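Local coordinates for protein ureidoglycolate hydrolase (PDB 4PXE) that hydrolyses (S)-ureidoglycolate to glyoxylate, ammonium and carbon dioxide with two manganese ions per subunit, in the last step of plant purine breakdown, at residues A[203-208]-A[418-423]. Residues are numbered along the deposited sequence; the frame is centred on the assembly and turned at random.
Sequences AFLELH and KVLSLT. With MN (manganese (II) ion), chain C.
Strand 203-208 runs nearly antiparallel to helix 418-423, at 170° between N-to-C directions of the short segments, and their axes approach to 9.5 Å, with Leu207 and Leu420 nearest in the backbone. No hydrogen bond crosses this gap; the contact is apolar, made by aliphatic carbons. Leu420 reaches out from the helix with CG anti to its own N (chi1 -179°), and its two branches divide between alternate strand residues: CD1 lies 3.9 Å from CD1 of Leu205, while CD2 stands 4.2 Å from CB of Leu207. One helical turn on, CG2 of Thr423 packs at 3.7 Å against the same Leu205 CD1, which thus touches a leucine and a threonine methyl at once. The Thr423 hydroxyl is turned back to its own helix, consistent with fixing the rotamer that presents CG2: OG1 donates to Val419 O over 2.7 Å, from above the carbonyl plane, and Thr423 N binds this oxygen from the other face. The contact joins the C-terminal helix 410-429 to a parallel part of the sheet in the metal-binding domain of the M20 peptidase fold, where strand 201-209 lies between strands 86-91 and 389-394. Helices 352-364 and 105-120 flank the apolar layer, through Val354 on Leu205 and Val106 on Leu207. Glu206 points away from the helix, its carboxylate hydrogen-bonded to Ser91 and Ser380, and further along the strand His208 NE2 binds the catalytic manganese at 2.3 Å, alongside His92 and Asp103.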
loop_
_atom_site.group_PDB
_atom_site.type_symbol
_atom_site.label_atom_id
_atom_site.label_comp_id
_atom_site.label_asym_id
_atom_site.label_seq_id
_atom_site.Cartn_x
_atom_site.Cartn_y
_atom_site.Cartn_z
ATOM N N ALA A 203 8.993 7.347 -41.528
ATOM C CA ALA A 203 9.777 7.641 -40.335
ATOM C C ALA A 203 8.800 7.906 -39.210
ATOM O O ALA A 203 7.624 8.182 -39.461
ATOM C CB ALA A 203 10.661 8.858 -40.552
ATOM N N PHE A 204 9.295 7.800 -37.977
ATOM C CA PHE A 204 8.544 8.171 -36.776
ATOM C C PHE A 204 9.358 9.147 -35.925
ATOM O O PHE A 204 10.510 8.877 -35.599
ATOM C CB PHE A 204 8.185 6.943 -35.922
ATOM C CG PHE A 204 7.546 7.317 -34.618
ATOM C CD1 PHE A 204 6.203 7.637 -34.570
ATOM C CD2 PHE A 204 8.295 7.405 -33.454
ATOM C CE1 PHE A 204 5.608 8.030 -33.382
ATOM C CE2 PHE A 204 7.708 7.794 -32.269
ATOM C CZ PHE A 204 6.365 8.108 -32.238
ATOM N N LEU A 205 8.743 10.268 -35.549
ATOM C CA LEU A 205 9.400 11.283 -34.723
ATOM C C LEU A 205 8.635 11.485 -33.430
ATOM O O LEU A 205 7.413 11.532 -33.448
ATOM C CB LEU A 205 9.394 12.629 -35.452
ATOM C CG LEU A 205 9.734 12.641 -36.933
ATOM C CD1 LEU A 205 9.623 14.070 -37.449
ATOM C CD2 LEU A 205 11.126 12.091 -37.158
ATOM N N GLU A 206 9.342 11.644 -32.315
ATOM C CA GLU A 206 8.682 11.990 -31.056
ATOM C C GLU A 206 9.306 13.228 -30.427
ATOM O O GLU A 206 10.509 13.268 -30.177
ATOM C CB GLU A 206 8.761 10.817 -30.075
ATOM C CG GLU A 206 8.021 11.064 -28.752
ATOM C CD GLU A 206 7.819 9.809 -27.915
ATOM O OE1 GLU A 206 8.388 8.736 -28.240
ATOM O OE2 GLU A 206 7.070 9.897 -26.919
ATOM N N LEU A 207 8.481 14.243 -30.191
ATOM C CA LEU A 207 8.889 15.438 -29.450
ATOM C C LEU A 207 8.654 15.162 -27.962
ATOM O O LEU A 207 7.585 14.669 -27.601
ATOM C CB LEU A 207 8.039 16.620 -29.915
ATOM C CG LEU A 207 8.126 17.913 -29.092
ATOM C CD1 LEU A 207 9.534 18.510 -29.107
ATOM C CD2 LEU A 207 7.099 18.912 -29.589
ATOM N N HIS A 208 9.628 15.455 -27.102
ATOM C CA HIS A 208 9.501 15.108 -25.681
ATOM C C HIS A 208 10.379 16.017 -24.829
ATOM O O HIS A 208 11.459 16.440 -25.261
ATOM C CB HIS A 208 9.885 13.625 -25.450
ATOM C CG HIS A 208 9.271 13.014 -24.218
ATOM N ND1 HIS A 208 9.681 13.325 -22.938
ATOM C CD2 HIS A 208 8.269 12.111 -24.079
ATOM C CE1 HIS A 208 8.958 12.646 -22.063
ATOM N NE2 HIS A 208 8.094 11.902 -22.731
ATOM N N LYS A 418 8.374 23.911 -33.601
ATOM C CA LYS A 418 8.900 24.385 -34.879
ATOM C C LYS A 418 9.839 23.369 -35.506
ATOM O O LYS A 418 9.757 23.122 -36.713
ATOM C CB LYS A 418 9.615 25.723 -34.713
ATOM C CG LYS A 418 8.691 26.891 -34.422
ATOM C CD LYS A 418 9.508 28.141 -34.159
ATOM C CE LYS A 418 8.621 29.317 -33.831
ATOM N NZ LYS A 418 9.418 30.464 -33.321
ATOM N N VAL A 419 10.732 22.788 -34.710
ATOM C CA VAL A 419 11.625 21.757 -35.231
ATOM C C VAL A 419 10.828 20.547 -35.714
ATOM O O VAL A 419 11.110 19.988 -36.776
ATOM C CB VAL A 419 12.677 21.341 -34.189
ATOM C CG1 VAL A 419 13.494 20.137 -34.689
ATOM C CG2 VAL A 419 13.584 22.516 -33.858
ATOM N N LEU A 420 9.808 20.162 -34.956
ATOM C CA LEU A 420 8.943 19.064 -35.373
ATOM C C LEU A 420 8.232 19.360 -36.695
ATOM O O LEU A 420 8.232 18.523 -37.600
ATOM C CB LEU A 420 7.928 18.742 -34.283
ATOM C CG LEU A 420 6.976 17.592 -34.606
ATOM C CD1 LEU A 420 7.740 16.298 -34.870
ATOM C CD2 LEU A 420 5.974 17.397 -33.465
ATOM N N SER A 421 7.646 20.552 -36.806
ATOM C CA SER A 421 6.972 20.972 -38.034
ATOM C C SER A 421 7.899 20.895 -39.239
ATOM O O SER A 421 7.543 20.356 -40.298
ATOM C CB SER A 421 6.476 22.408 -37.894
ATOM O OG SER A 421 5.466 22.523 -36.907
ATOM N N LEU A 422 9.090 21.458 -39.086
ATOM C CA LEU A 422 10.012 21.568 -40.209
ATOM C C LEU A 422 10.599 20.207 -40.564
ATOM O O LEU A 422 10.804 19.904 -41.739
ATOM C CB LEU A 422 11.111 22.586 -39.880
ATOM C CG LEU A 422 12.053 22.979 -41.017
ATOM C CD1 LEU A 422 11.279 23.387 -42.283
ATOM C CD2 LEU A 422 12.944 24.104 -40.540
ATOM N N THR A 423 10.858 19.374 -39.562
ATOM C CA THR A 423 11.360 18.027 -39.824
ATOM C C THR A 423 10.294 17.164 -40.510
ATOM O O THR A 423 10.602 16.435 -41.459
ATOM C CB THR A 423 11.851 17.332 -38.525
ATOM O OG1 THR A 423 12.826 18.159 -37.872
ATOM C CG2 THR A 423 12.494 15.991 -38.851
HETATM MN MN MN C . 7.057 10.153 -21.603
HETATM O O HOH W 1 7.621 8.847 -23.319
HETATM O O HOH W 2 6.794 8.593 -20.045
HETATM O O HOH W 3 9.362 9.489 -20.984
#